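PDB 2IX4: 3-oxoacyl-[acyl-carrier-protein] synthase from Arabidopsis thaliana, which catalyses the condensation steps of mitochondrial fatty acid synthesis, adding two carbons from malonyl-ACP to a growing acyl chain. Local coordinates for residues Cys275-Ser280 / Ala424-Ala429; Asn312-Val317 / Thr337-His342; Glu341-Gly346 / Lys396-Leu401; Ala349-Lys354 / Pro382-Val387; Ile373-His378 / Met407-Ala412. One frame throughout, in Å; residues are numbered along the deposited sequence.

Contact 1: residues Cys275-Ser280 / Ala424-Ala429; sequences CGYGMS and ASLLFA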
# COMPACT_ATOMS: atom_id res chain seq x y z
N CYS A 275 13.32 -9.61 -15.18
CA CYS A 275 14.76 -9.31 -15.11
C CYS A 275 15.08 -7.95 -14.52
O CYS A 275 16.22 -7.70 -14.11
CB CYS A 275 15.38 -9.40 -16.51
SG CYS A 275 15.26 -11.04 -17.26
N GLY A 276 14.10 -7.06 -14.49
CA GLY A 276 14.33 -5.70 -14.02
C GLY A 276 13.13 -5.11 -13.33
O GLY A 276 12.00 -5.24 -13.80
N TYR A 277 13.39 -4.46 -12.20
CA TYR A 277 12.39 -3.73 -11.43
C TYR A 277 13.00 -2.39 -11.03
O TYR A 277 13.59 -2.25 -9.96
CB TYR A 277 11.95 -4.56 -10.22
CG TYR A 277 11.04 -3.89 -9.20
CD1 TYR A 277 10.00 -3.04 -9.59
CD2 TYR A 277 11.20 -4.14 -7.83
CE1 TYR A 277 9.16 -2.44 -8.64
CE2 TYR A 277 10.37 -3.56 -6.89
CZ TYR A 277 9.36 -2.71 -7.29
OH TYR A 277 8.54 -2.14 -6.34
N GLY A 278 12.87 -1.41 -11.93
CA GLY A 278 13.44 -0.09 -11.70
C GLY A 278 12.45 0.80 -10.98
O GLY A 278 11.28 0.86 -11.35
N MET A 279 12.94 1.50 -9.96
CA MET A 279 12.11 2.39 -9.15
C MET A 279 12.74 3.75 -9.03
O MET A 279 13.96 3.86 -8.90
CB MET A 279 11.90 1.82 -7.75
CG MET A 279 11.02 0.59 -7.67
SD MET A 279 11.05 -0.15 -6.03
CE MET A 279 12.72 -0.82 -5.98
N SER A 280 11.91 4.79 -9.06
CA SER A 280 12.39 6.15 -8.83
C SER A 280 11.27 7.04 -8.30
O SER A 280 10.11 6.62 -8.21
CB SER A 280 12.95 6.76 -10.12
OG SER A 280 11.91 7.09 -11.01
N ALA A 424 7.72 3.17 -11.53
CA ALA A 424 8.21 1.81 -11.64
C ALA A 424 8.36 1.42 -13.11
O ALA A 424 7.61 1.88 -13.97
CB ALA A 424 7.28 0.84 -10.93
N SER A 425 9.36 0.59 -13.38
CA SER A 425 9.57 0.04 -14.70
C SER A 425 9.89 -1.44 -14.56
O SER A 425 10.85 -1.81 -13.90
CB SER A 425 10.70 0.79 -15.41
OG SER A 425 10.61 0.65 -16.81
N LEU A 426 9.06 -2.28 -15.17
CA LEU A 426 9.25 -3.73 -15.12
C LEU A 426 9.81 -4.23 -16.44
O LEU A 426 9.27 -3.91 -17.50
CB LEU A 426 7.93 -4.46 -14.81
CG LEU A 426 7.24 -4.19 -13.46
CD1 LEU A 426 5.89 -4.89 -13.43
CD2 LEU A 426 8.11 -4.63 -12.28
N LEU A 427 10.89 -5.00 -16.38
CA LEU A 427 11.53 -5.52 -17.58
C LEU A 427 11.51 -7.05 -17.62
O LEU A 427 12.07 -7.71 -16.74
CB LEU A 427 12.95 -4.97 -17.73
CG LEU A 427 13.80 -5.39 -18.94
CD1 LEU A 427 13.07 -5.18 -20.27
CD2 LEU A 427 15.12 -4.64 -18.95
N PHE A 428 10.86 -7.58 -18.64
CA PHE A 428 10.73 -9.02 -18.84
C PHE A 428 11.57 -9.47 -20.02
O PHE A 428 11.85 -8.68 -20.93
CB PHE A 428 9.26 -9.40 -19.08
CG PHE A 428 8.34 -9.05 -17.95
CD1 PHE A 428 7.76 -7.79 -17.88
CD2 PHE A 428 8.06 -9.98 -16.96
CE1 PHE A 428 6.91 -7.46 -16.83
CE2 PHE A 428 7.21 -9.66 -15.91
CZ PHE A 428 6.63 -8.40 -15.85
N ALA A 429 11.97 -10.74 -20.01
CA ALA A 429 12.72 -11.33 -21.11
C ALA A 429 12.34 -12.79 -21.28
O ALA A 429 11.94 -13.44 -20.31
CB ALA A 429 14.22 -11.20 -20.86
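Leu427 O is gripped by two backbone N-H groups of the facing strand. Cys275 N lies 2.8 Å from Leu427 O and approaches nearly along the C=O axis. Gly276 N comes to the same Leu427 O at 3.1 Å, in the carbonyl plane and on a lone pair, with a more bent N-H...O angle of 139°. Two consecutive residues therefore face one, which is a classic beta bulge. Beyond it the antiparallel ladder is regular. Leu427 N bonds back to Gly276 O, and Gly278 and Ser425 exchange two bonds as the next hydrogen-bonded pair. Between them Tyr277 and Leu426 form a non-hydrogen-bonded pair.

The two strands, 272-281 and 422-429, are neighbours in the large mixed sheet of this thiolase-like fold. Helix 181-195 meets the face that carries Tyr277, Met279 and Ala424. Helix 294-307 touches Leu427 on the other face.

Tyr277 and Leu426 lie side by side and point the same way. Leu426 CD2 touches ring atom Tyr277 CD1 at 3.7 Å, and Ala424 CB sits at the ring edge, near its plane. The phenol OH is held by Asp188 and His184. On the opposite face Gly276 leaves room for Leu427, whose CB is 4.0 Å from Gly276 CA. Ser425 OG turns to Asn415, a residue of the potassium site. At the bulge itself, Cys275 SG touches Ala429 CB at 3.8 Å.

Contact 2: residues Asn312-Val317 / Thr337-His342; sequences NQIDYV and TVFSEH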
# COMPACT_ATOMS: atom_id res chain seq x y z
N ASN A 312 19.60 -0.84 -26.62
CA ASN A 312 19.38 -1.41 -27.96
C ASN A 312 18.90 -2.86 -27.97
O ASN A 312 18.50 -3.39 -29.02
CB ASN A 312 20.63 -1.24 -28.84
CG ASN A 312 21.87 -1.90 -28.25
OD1 ASN A 312 21.83 -3.06 -27.81
ND2 ASN A 312 22.99 -1.18 -28.26
N GLN A 313 18.93 -3.51 -26.80
CA GLN A 313 18.48 -4.89 -26.66
C GLN A 313 17.01 -5.00 -26.24
O GLN A 313 16.52 -6.10 -25.98
CB GLN A 313 19.38 -5.66 -25.69
CG GLN A 313 20.76 -6.00 -26.27
CD GLN A 313 21.70 -6.59 -25.23
OE1 GLN A 313 22.05 -5.93 -24.25
NE2 GLN A 313 22.12 -7.83 -25.45
N ILE A 314 16.32 -3.87 -26.18
CA ILE A 314 14.91 -3.84 -25.80
C ILE A 314 14.02 -3.79 -27.04
O ILE A 314 14.08 -2.85 -27.83
CB ILE A 314 14.58 -2.68 -24.81
CG1 ILE A 314 15.49 -2.73 -23.58
CG2 ILE A 314 13.11 -2.69 -24.41
CD1 ILE A 314 15.50 -4.06 -22.82
N ASP A 315 13.19 -4.82 -27.19
CA ASP A 315 12.35 -4.97 -28.38
C ASP A 315 11.06 -4.18 -28.30
O ASP A 315 10.66 -3.54 -29.29
CB ASP A 315 12.05 -6.45 -28.63
CG ASP A 315 13.28 -7.23 -29.06
OD1 ASP A 315 14.27 -6.62 -29.52
OD2 ASP A 315 13.26 -8.47 -28.94
N TYR A 316 10.40 -4.21 -27.14
CA TYR A 316 9.09 -3.57 -26.98
C TYR A 316 8.96 -2.81 -25.66
O TYR A 316 9.36 -3.31 -24.60
CB TYR A 316 7.96 -4.60 -27.12
CG TYR A 316 6.58 -4.05 -26.79
CD1 TYR A 316 6.02 -3.02 -27.55
CD2 TYR A 316 5.85 -4.56 -25.71
CE1 TYR A 316 4.76 -2.50 -27.24
CE2 TYR A 316 4.59 -4.05 -25.40
CZ TYR A 316 4.05 -3.02 -26.17
OH TYR A 316 2.81 -2.51 -25.88
N VAL A 317 8.40 -1.61 -25.73
CA VAL A 317 8.08 -0.83 -24.54
C VAL A 317 6.58 -0.56 -24.50
O VAL A 317 6.02 0.05 -25.41
CB VAL A 317 8.87 0.51 -24.50
CG1 VAL A 317 8.36 1.41 -23.37
CG2 VAL A 317 10.37 0.26 -24.34
N THR A 337 15.40 9.74 -24.45
CA THR A 337 16.63 9.90 -23.66
C THR A 337 17.27 8.55 -23.33
O THR A 337 18.49 8.41 -23.38
CB THR A 337 16.37 10.73 -22.38
OG1 THR A 337 15.88 12.03 -22.74
CG2 THR A 337 17.64 10.90 -21.55
N VAL A 338 16.45 7.57 -22.99
CA VAL A 338 16.94 6.25 -22.59
C VAL A 338 17.44 5.43 -23.78
O VAL A 338 18.48 4.77 -23.70
CB VAL A 338 15.86 5.46 -21.80
CG1 VAL A 338 16.28 4.01 -21.57
CG2 VAL A 338 15.57 6.14 -20.47
N PHE A 339 16.71 5.49 -24.89
CA PHE A 339 16.99 4.63 -26.03
C PHE A 339 17.70 5.34 -27.19
O PHE A 339 18.23 4.69 -28.09
CB PHE A 339 15.71 3.92 -26.48
CG PHE A 339 15.13 3.01 -25.44
CD1 PHE A 339 14.07 3.44 -24.64
CD2 PHE A 339 15.64 1.74 -25.24
CE1 PHE A 339 13.53 2.60 -23.66
CE2 PHE A 339 15.11 0.89 -24.27
CZ PHE A 339 14.05 1.33 -23.48
N SER A 340 17.71 6.68 -27.15
CA SER A 340 18.33 7.52 -28.18
C SER A 340 18.24 6.95 -29.60
O SER A 340 17.14 6.86 -30.16
CB SER A 340 19.77 7.90 -27.81
OG SER A 340 20.56 6.75 -27.58
N GLU A 341 19.38 6.54 -30.16
CA GLU A 341 19.45 6.06 -31.55
C GLU A 341 18.54 4.85 -31.81
O GLU A 341 17.96 4.73 -32.89
CB GLU A 341 20.90 5.73 -31.93
CG GLU A 341 21.97 6.64 -31.31
CD GLU A 341 21.94 8.06 -31.86
OE1 GLU A 341 21.41 8.96 -31.16
OE2 GLU A 341 22.45 8.28 -32.98
N HIS A 342 18.42 3.97 -30.81
CA HIS A 342 17.56 2.79 -30.90
C HIS A 342 16.09 3.17 -31.07
O HIS A 342 15.32 2.43 -31.70
CB HIS A 342 17.75 1.91 -29.65
CG HIS A 342 17.00 0.62 -29.70
ND1 HIS A 342 17.30 -0.39 -30.59
CD2 HIS A 342 15.97 0.15 -28.94
CE1 HIS A 342 16.48 -1.41 -30.40
NE2 HIS A 342 15.67 -1.11 -29.40
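His342 gives the most surface to this contact, and its ring is held in two ways. His342 NE2 donates to Ile314 O at 2.8 Å, with an N-H...O angle of 158°. The acceptor lies near the ring plane, at the edge. Asn312 CA covers one face, over the ring centre, in a CH-pi contact of 3.6 Å to the His342 centroid. His342 CG is anti to the backbone N (chi1 -175°), and the ring lies beside Asn312 and Ile314. The bond at the edge and the carbon over the face together fix how the imidazole is turned.

The side chain of Phe339, second in buried surface, crosses that of Ile314 at about a right angle. Ring atom Phe339 CE2 touches Ile314 CB at 3.6 Å, and Ile314 CG1 lies at the ring edge. From strand 316-318, Val317 CG2 meets Phe339 CZ tip to tip at 3.9 Å. Ile314 also packs on Leu304 of helix 294-307.

The contact packs the end of helix 325-339 and the start of 341-344 against the lead-in and first residues of strand 316-318. Strand 349-351 follows in parallel beside 316-318, so the whole is a beta-alpha-beta crossover.

Contact 3: residues Glu341-Gly346 / Lys396-Leu401; sequences EHATSG and KRFMPL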
# COMPACT_ATOMS: atom_id res chain seq x y z
N GLU A 341 19.38 6.54 -30.16
CA GLU A 341 19.45 6.06 -31.55
C GLU A 341 18.54 4.85 -31.81
O GLU A 341 17.96 4.73 -32.89
CB GLU A 341 20.90 5.73 -31.93
CG GLU A 341 21.97 6.64 -31.31
CD GLU A 341 21.94 8.06 -31.86
OE1 GLU A 341 21.41 8.96 -31.16
OE2 GLU A 341 22.45 8.28 -32.98
N HIS A 342 18.42 3.97 -30.81
CA HIS A 342 17.56 2.79 -30.90
C HIS A 342 16.09 3.17 -31.07
O HIS A 342 15.32 2.43 -31.70
CB HIS A 342 17.75 1.91 -29.65
CG HIS A 342 17.00 0.62 -29.70
ND1 HIS A 342 17.30 -0.39 -30.59
CD2 HIS A 342 15.97 0.15 -28.94
CE1 HIS A 342 16.48 -1.41 -30.40
NE2 HIS A 342 15.67 -1.11 -29.40
N ALA A 343 15.71 4.32 -30.53
CA ALA A 343 14.33 4.82 -30.62
C ALA A 343 14.12 5.74 -31.83
O ALA A 343 13.11 5.61 -32.53
CB ALA A 343 13.95 5.54 -29.34
N THR A 344 15.06 6.65 -32.05
CA THR A 344 14.93 7.67 -33.11
C THR A 344 15.10 7.11 -34.53
O THR A 344 14.72 7.76 -35.50
CB THR A 344 15.91 8.85 -32.91
OG1 THR A 344 17.26 8.36 -32.94
CG2 THR A 344 15.65 9.55 -31.58
N SER A 345 15.67 5.91 -34.64
CA SER A 345 15.83 5.23 -35.93
C SER A 345 14.58 4.45 -36.31
O SER A 345 14.43 4.02 -37.46
CB SER A 345 17.05 4.30 -35.91
OG SER A 345 16.85 3.20 -35.04
N GLY A 346 13.68 4.26 -35.35
CA GLY A 346 12.45 3.51 -35.57
C GLY A 346 12.56 2.03 -35.26
O GLY A 346 11.62 1.27 -35.48
N LYS A 396 8.65 10.42 -38.73
CA LYS A 396 8.52 9.21 -39.57
C LYS A 396 9.10 7.95 -38.93
O LYS A 396 8.53 6.86 -39.07
CB LYS A 396 9.11 9.46 -40.96
CG LYS A 396 10.47 10.16 -40.98
CD LYS A 396 10.64 11.00 -42.24
CE LYS A 396 12.10 11.35 -42.50
NZ LYS A 396 12.87 10.19 -43.05
N ARG A 397 10.22 8.10 -38.23
CA ARG A 397 10.91 6.97 -37.60
C ARG A 397 10.51 6.77 -36.14
O ARG A 397 10.03 5.69 -35.76
CB ARG A 397 12.43 7.13 -37.74
CG ARG A 397 12.96 6.85 -39.14
CD ARG A 397 14.35 7.43 -39.36
NE ARG A 397 14.32 8.89 -39.52
CZ ARG A 397 14.89 9.75 -38.68
NH1 ARG A 397 15.56 9.32 -37.62
NH2 ARG A 397 14.80 11.05 -38.91
N PHE A 398 10.70 7.80 -35.32
CA PHE A 398 10.33 7.76 -33.91
C PHE A 398 8.83 7.96 -33.75
O PHE A 398 8.34 9.09 -33.79
CB PHE A 398 11.13 8.81 -33.12
CG PHE A 398 10.85 8.81 -31.64
CD1 PHE A 398 10.93 7.63 -30.90
CD2 PHE A 398 10.51 9.99 -30.99
CE1 PHE A 398 10.68 7.63 -29.53
CE2 PHE A 398 10.25 10.00 -29.62
CZ PHE A 398 10.34 8.82 -28.89
N MET A 399 8.10 6.86 -33.58
CA MET A 399 6.64 6.84 -33.69
C MET A 399 6.05 5.64 -32.95
O MET A 399 6.54 4.52 -33.11
CB MET A 399 6.25 6.79 -35.18
CG MET A 399 4.76 6.89 -35.48
SD MET A 399 4.05 8.51 -35.14
CE MET A 399 4.74 9.52 -36.44
N PRO A 400 4.99 5.86 -32.14
CA PRO A 400 4.32 4.73 -31.50
C PRO A 400 3.57 3.86 -32.50
O PRO A 400 3.16 4.36 -33.55
CB PRO A 400 3.33 5.41 -30.54
CG PRO A 400 3.07 6.74 -31.15
CD PRO A 400 4.37 7.15 -31.78
N LEU A 401 3.41 2.58 -32.18
CA LEU A 401 2.71 1.64 -33.05
C LEU A 401 1.23 1.99 -33.14
O LEU A 401 0.59 2.27 -32.13
CB LEU A 401 2.86 0.20 -32.55
CG LEU A 401 4.25 -0.42 -32.39
CD1 LEU A 401 4.10 -1.85 -31.86
CD2 LEU A 401 5.05 -0.41 -33.68
O HOH W 1 8.89 3.26 -36.07
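Apolar contact joins Ala343 and Thr344 to Phe398. Ala343 CB touches ring atom Phe398 CE1 at 3.9 Å. The backbone takes part too: Ala343 O is 3.4 Å from Phe398 CD1, and Thr344 CA packs on Phe398 CB. Phe398 CG is anti to the backbone N (chi1 -178°), which places it 4.0 Å from Ala343 O. The ring is buried and also meets the rings of Phe394 and Phe350, while Lys336 of helix 325-339 touches it.

Arg397 lies along the more exposed side. Arg397 CB is 3.3 Å from Thr344 O, and Arg397 CG packs against Ser345 O. The chain bends at chi3 (-74°), and Arg397 NH1 lies 2.8 Å from Thr344 O. Ser345 CA is at the edge of the guanidinium, near its plane.

Water and backbone atoms complete the join. Gly346, with no side chain, lets its CA approach Arg397 O to 3.3 Å. A water donates to Arg397 O at 2.7 Å and makes a weak, longer bond to Gly346 O, so it spans the two backbones.

Within 341-346 the turn is held from inside. Glu341 O accepts from both Ser345 N and Ser345 OG, and Ser345 OG also pairs with Thr347. Gly346 has positive phi (92°). The arrangement is a short helix, 341-344, whose chain leaves helical geometry at a positive-phi glycine, covered by the long loop that runs from strand 380-381 to strand 405-406.

Contact 4: residues Ala349-Lys354 / Pro382-Val387; sequences AFSSTK and PMTLNV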
# COMPACT_ATOMS: atom_id res chain seq x y z
N ALA A 349 10.09 -0.66 -30.87
CA ALA A 349 8.63 -0.70 -30.92
C ALA A 349 8.08 -0.25 -29.57
O ALA A 349 8.51 -0.75 -28.53
CB ALA A 349 8.14 -2.10 -31.25
N PHE A 350 7.15 0.70 -29.60
CA PHE A 350 6.47 1.11 -28.38
C PHE A 350 5.03 1.53 -28.63
O PHE A 350 4.69 2.03 -29.69
CB PHE A 350 7.26 2.21 -27.64
CG PHE A 350 7.32 3.52 -28.36
CD1 PHE A 350 6.45 4.55 -28.04
CD2 PHE A 350 8.26 3.73 -29.36
CE1 PHE A 350 6.51 5.77 -28.70
CE2 PHE A 350 8.33 4.94 -30.04
CZ PHE A 350 7.45 5.96 -29.71
N SER A 351 4.18 1.28 -27.63
CA SER A 351 2.78 1.64 -27.70
C SER A 351 2.22 1.82 -26.30
O SER A 351 2.81 1.36 -25.32
CB SER A 351 1.98 0.55 -28.43
OG SER A 351 2.04 -0.68 -27.74
N SER A 352 1.08 2.51 -26.21
CA SER A 352 0.27 2.51 -25.00
C SER A 352 -1.05 1.81 -25.28
O SER A 352 -1.72 2.11 -26.28
CB SER A 352 0.01 3.92 -24.50
OG SER A 352 -0.93 3.89 -23.44
N THR A 353 -1.43 0.89 -24.41
CA THR A 353 -2.66 0.11 -24.58
C THR A 353 -3.86 0.74 -23.87
O THR A 353 -4.96 0.17 -23.86
CB THR A 353 -2.46 -1.36 -24.13
OG1 THR A 353 -1.74 -1.39 -22.90
CG2 THR A 353 -1.68 -2.13 -25.17
N LYS A 354 -3.65 1.93 -23.31
CA LYS A 354 -4.70 2.64 -22.56
C LYS A 354 -5.80 3.23 -23.45
O LYS A 354 -6.87 3.58 -22.95
CB LYS A 354 -4.09 3.71 -21.65
CG LYS A 354 -3.39 3.13 -20.42
CD LYS A 354 -3.09 4.21 -19.39
CE LYS A 354 -2.52 3.63 -18.10
NZ LYS A 354 -1.16 3.05 -18.29
N PRO A 382 1.14 -4.91 -29.28
CA PRO A 382 -0.18 -4.28 -29.44
C PRO A 382 -0.11 -2.84 -29.95
O PRO A 382 0.89 -2.14 -29.74
CB PRO A 382 -0.77 -4.33 -28.04
CG PRO A 382 0.40 -4.37 -27.13
CD PRO A 382 1.49 -5.10 -27.86
N MET A 383 -1.19 -2.40 -30.59
CA MET A 383 -1.29 -1.05 -31.15
C MET A 383 -1.65 -0.01 -30.09
O MET A 383 -2.16 -0.35 -29.02
CB MET A 383 -2.35 -1.02 -32.26
CG MET A 383 -3.79 -1.20 -31.78
SD MET A 383 -4.98 -1.30 -33.11
CE MET A 383 -4.83 -3.02 -33.60
N THR A 384 -1.38 1.26 -30.41
CA THR A 384 -1.98 2.39 -29.70
C THR A 384 -3.19 2.81 -30.53
O THR A 384 -3.07 3.04 -31.73
CB THR A 384 -1.02 3.60 -29.60
OG1 THR A 384 0.27 3.16 -29.19
CG2 THR A 384 -1.55 4.62 -28.60
N LEU A 385 -4.35 2.91 -29.88
CA LEU A 385 -5.56 3.36 -30.56
C LEU A 385 -5.62 4.88 -30.65
O LEU A 385 -5.07 5.58 -29.80
CB LEU A 385 -6.82 2.82 -29.87
CG LEU A 385 -7.18 1.34 -30.03
CD1 LEU A 385 -8.38 1.00 -29.16
CD2 LEU A 385 -7.47 0.99 -31.48
N ASN A 386 -6.27 5.37 -31.70
CA ASN A 386 -6.63 6.79 -31.87
C ASN A 386 -5.48 7.79 -32.08
O ASN A 386 -5.61 8.97 -31.75
CB ASN A 386 -7.55 7.25 -30.73
CG ASN A 386 -8.86 6.49 -30.69
OD1 ASN A 386 -9.46 6.20 -31.72
ND2 ASN A 386 -9.32 6.17 -29.48
N VAL A 387 -4.37 7.31 -32.65
CA VAL A 387 -3.28 8.21 -33.02
C VAL A 387 -3.47 8.67 -34.47
O VAL A 387 -2.87 8.12 -35.40
CB VAL A 387 -1.88 7.57 -32.83
CG1 VAL A 387 -0.79 8.64 -32.89
CG2 VAL A 387 -1.81 6.83 -31.50
O HOH W 2 -4.27 1.88 -27.04
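Ser351 OG donates to Pro382 O at 2.7 Å. This ties strand 349-351, an element of the C-terminal half of the thiolase-like fold, to the loop that leaves strand 380-381. The hydroxyl lies above the carbonyl plane of Pro382, 39° out of it. Ser351 OG also bonds to Tyr316 OH, so this buried hydroxyl has two partners.

The next link uses Thr384. Ser352 N donates to Thr384 OG1 at 3.2 Å, with an N-H...O angle of 150°. Thr384 OG1 also pairs with Leu401 O, and so bridges two backbones.

Ser352 O is met by two kinds of partner. A water donates to Ser352 O at 2.7 Å and accepts from Leu385 N, joining the two backbones. Thr384 CA makes a CA-H...O contact with Ser352 O at 3.4 Å. Ser352 OG bonds to Ala321 O, and it also takes a weak capping bond from Lys354 N at the turn into helix 354-357. Lys354 NZ is satisfied by Glu368, a potassium ligand, in a salt bridge, and by the backbone O of His320, a predicted active-site residue. The segment thus runs past the second shell of the metal and catalytic region.

The apolar part is small. Helix 18-26 covers it through Leu25, which touches both Thr353 and Pro382. Those two side chains cross obliquely, and the methyl Thr353 CG2 rests 3.6 Å from Pro382 CG on the proline ring.

Contact 5: residues Ile373-His378 / Met407-Ala412; sequences ILAIHH and MLVRTA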
# COMPACT_ATOMS: atom_id res chain seq x y z
N ILE A 373 4.35 -9.42 -21.15
CA ILE A 373 4.67 -10.86 -21.10
C ILE A 373 4.08 -11.57 -22.31
O ILE A 373 4.72 -12.45 -22.90
CB ILE A 373 4.16 -11.51 -19.78
CG1 ILE A 373 4.89 -10.93 -18.57
CG2 ILE A 373 4.33 -13.04 -19.82
CD1 ILE A 373 4.10 -11.01 -17.26
N LEU A 374 2.85 -11.20 -22.68
CA LEU A 374 2.17 -11.80 -23.83
C LEU A 374 2.80 -11.40 -25.17
O LEU A 374 2.79 -12.18 -26.12
CB LEU A 374 0.67 -11.47 -23.82
CG LEU A 374 -0.18 -12.21 -22.78
CD1 LEU A 374 -1.58 -11.60 -22.69
CD2 LEU A 374 -0.25 -13.70 -23.08
N ALA A 375 3.34 -10.19 -25.23
CA ALA A 375 4.10 -9.72 -26.39
C ALA A 375 5.30 -10.63 -26.66
O ALA A 375 5.55 -11.03 -27.80
CB ALA A 375 4.55 -8.27 -26.20
N ILE A 376 6.03 -10.95 -25.59
CA ILE A 376 7.14 -11.91 -25.65
C ILE A 376 6.62 -13.29 -26.07
O ILE A 376 7.16 -13.91 -26.98
CB ILE A 376 7.89 -12.00 -24.30
CG1 ILE A 376 8.60 -10.67 -23.99
CG2 ILE A 376 8.89 -13.15 -24.30
CD1 ILE A 376 9.07 -10.53 -22.56
N HIS A 377 5.57 -13.75 -25.40
CA HIS A 377 5.03 -15.10 -25.60
C HIS A 377 4.49 -15.35 -27.01
O HIS A 377 4.69 -16.43 -27.58
CB HIS A 377 3.96 -15.41 -24.55
CG HIS A 377 3.48 -16.82 -24.57
ND1 HIS A 377 4.31 -17.90 -24.31
CD2 HIS A 377 2.26 -17.35 -24.81
CE1 HIS A 377 3.61 -19.02 -24.40
NE2 HIS A 377 2.37 -18.71 -24.70
N HIS A 378 3.81 -14.35 -27.58
CA HIS A 378 3.14 -14.49 -28.88
C HIS A 378 3.90 -13.87 -30.05
O HIS A 378 3.61 -14.18 -31.21
CB HIS A 378 1.73 -13.90 -28.82
CG HIS A 378 0.79 -14.64 -27.92
ND1 HIS A 378 0.39 -15.93 -28.17
CD2 HIS A 378 0.17 -14.27 -26.78
CE1 HIS A 378 -0.44 -16.33 -27.22
NE2 HIS A 378 -0.59 -15.33 -26.37
N MET A 407 6.33 -9.43 -34.60
CA MET A 407 7.77 -9.22 -34.46
C MET A 407 8.31 -10.13 -33.37
O MET A 407 7.57 -10.49 -32.45
CB MET A 407 8.09 -7.76 -34.12
CG MET A 407 7.43 -7.24 -32.85
SD MET A 407 7.90 -5.55 -32.45
CE MET A 407 9.58 -5.77 -31.88
N LEU A 408 9.58 -10.49 -33.46
CA LEU A 408 10.25 -11.18 -32.36
C LEU A 408 10.38 -10.21 -31.19
O LEU A 408 10.97 -9.13 -31.32
CB LEU A 408 11.63 -11.69 -32.76
CG LEU A 408 11.71 -12.96 -33.63
CD1 LEU A 408 13.17 -13.32 -33.87
CD2 LEU A 408 10.98 -14.14 -32.99
N VAL A 409 9.77 -10.58 -30.06
CA VAL A 409 9.90 -9.81 -28.83
C VAL A 409 10.61 -10.69 -27.80
O VAL A 409 10.00 -11.56 -27.19
CB VAL A 409 8.52 -9.34 -28.27
CG1 VAL A 409 8.72 -8.42 -27.07
CG2 VAL A 409 7.70 -8.64 -29.35
N ARG A 410 11.91 -10.47 -27.64
CA ARG A 410 12.67 -11.22 -26.64
C ARG A 410 12.74 -10.46 -25.31
O ARG A 410 12.95 -11.06 -24.26
CB ARG A 410 14.06 -11.61 -27.15
CG ARG A 410 15.00 -10.46 -27.45
CD ARG A 410 16.02 -10.86 -28.52
NE ARG A 410 17.00 -9.79 -28.77
CZ ARG A 410 16.92 -8.91 -29.76
NH1 ARG A 410 15.92 -8.96 -30.63
NH2 ARG A 410 17.86 -7.98 -29.89
N THR A 411 12.55 -9.14 -25.37
CA THR A 411 12.55 -8.29 -24.19
C THR A 411 11.39 -7.28 -24.26
O THR A 411 11.16 -6.66 -25.30
CB THR A 411 13.88 -7.52 -24.05
OG1 THR A 411 14.20 -6.89 -25.29
CG2 THR A 411 15.01 -8.46 -23.66
N ALA A 412 10.68 -7.13 -23.14
CA ALA A 412 9.56 -6.19 -23.05
C ALA A 412 9.61 -5.43 -21.73
O ALA A 412 9.72 -6.03 -20.67
CB ALA A 412 8.23 -6.91 -23.20
O HOH W 3 8.58 -13.14 -29.37
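Ile376 and Val409 bury the most surface here, and their side chains cross at about a right angle. Ile376 CG1 meets Val409 CG1 at 3.8 Å. Ile376 CD1, anti along chi2 (166°), reaches Ala412 CB at 3.8 Å. Ala375 CB adds a looser contact with Val409 CG1. Phe428 of strand 422-429 packs on Ile376 as well.

Backbone oxygens also meet carbon atoms. Val409 CB lies 3.4 Å from Ala375 O. In the other direction Ile376 CA makes a CA-H...O contact with Val409 O at 3.3 Å, with an angle of 148° at the hydrogen. This brings the helix backbone close to the chain at Val409.

One water supplies the polar link. It donates to Ile376 O at 2.9 Å and accepts from Val409 N at the same distance. A carbonyl in the last turn of the helix is thereby joined to the backbone before the strand.

Arg410 forms a salt bridge with Asp315, and Thr411 OG1 hydrogen-bonds to Gln313 O. The arrangement is a helix, 364-378, laid against the incoming end of the sheet strand 411-418, a helix-on-sheet layer of the thiolase-like fold.

From the N terminus, segment 275-280 opens the widest loop, which contact 1 closes at 424-429 near the C terminus; the other four contacts nest inside it. Contact 2 closes first, over the helix between 312-317 and 337-342. Contact 3 starts from the same short helix, sharing Glu341 and His342, and closes at 396-401. Contact 4 nests inside contact 3. Contact 5 crosses both, since 373-378 lies within their loops and 407-412 beyond them. Strand 316-318 sits between 349-351 and 411-418, so the sheet joins contacts 2, 4 and 5. Strand 411-418 then pairs with 422-429 and leads to contact 1. Leu401 links contacts 3 and 4 through Phe350 and Thr384.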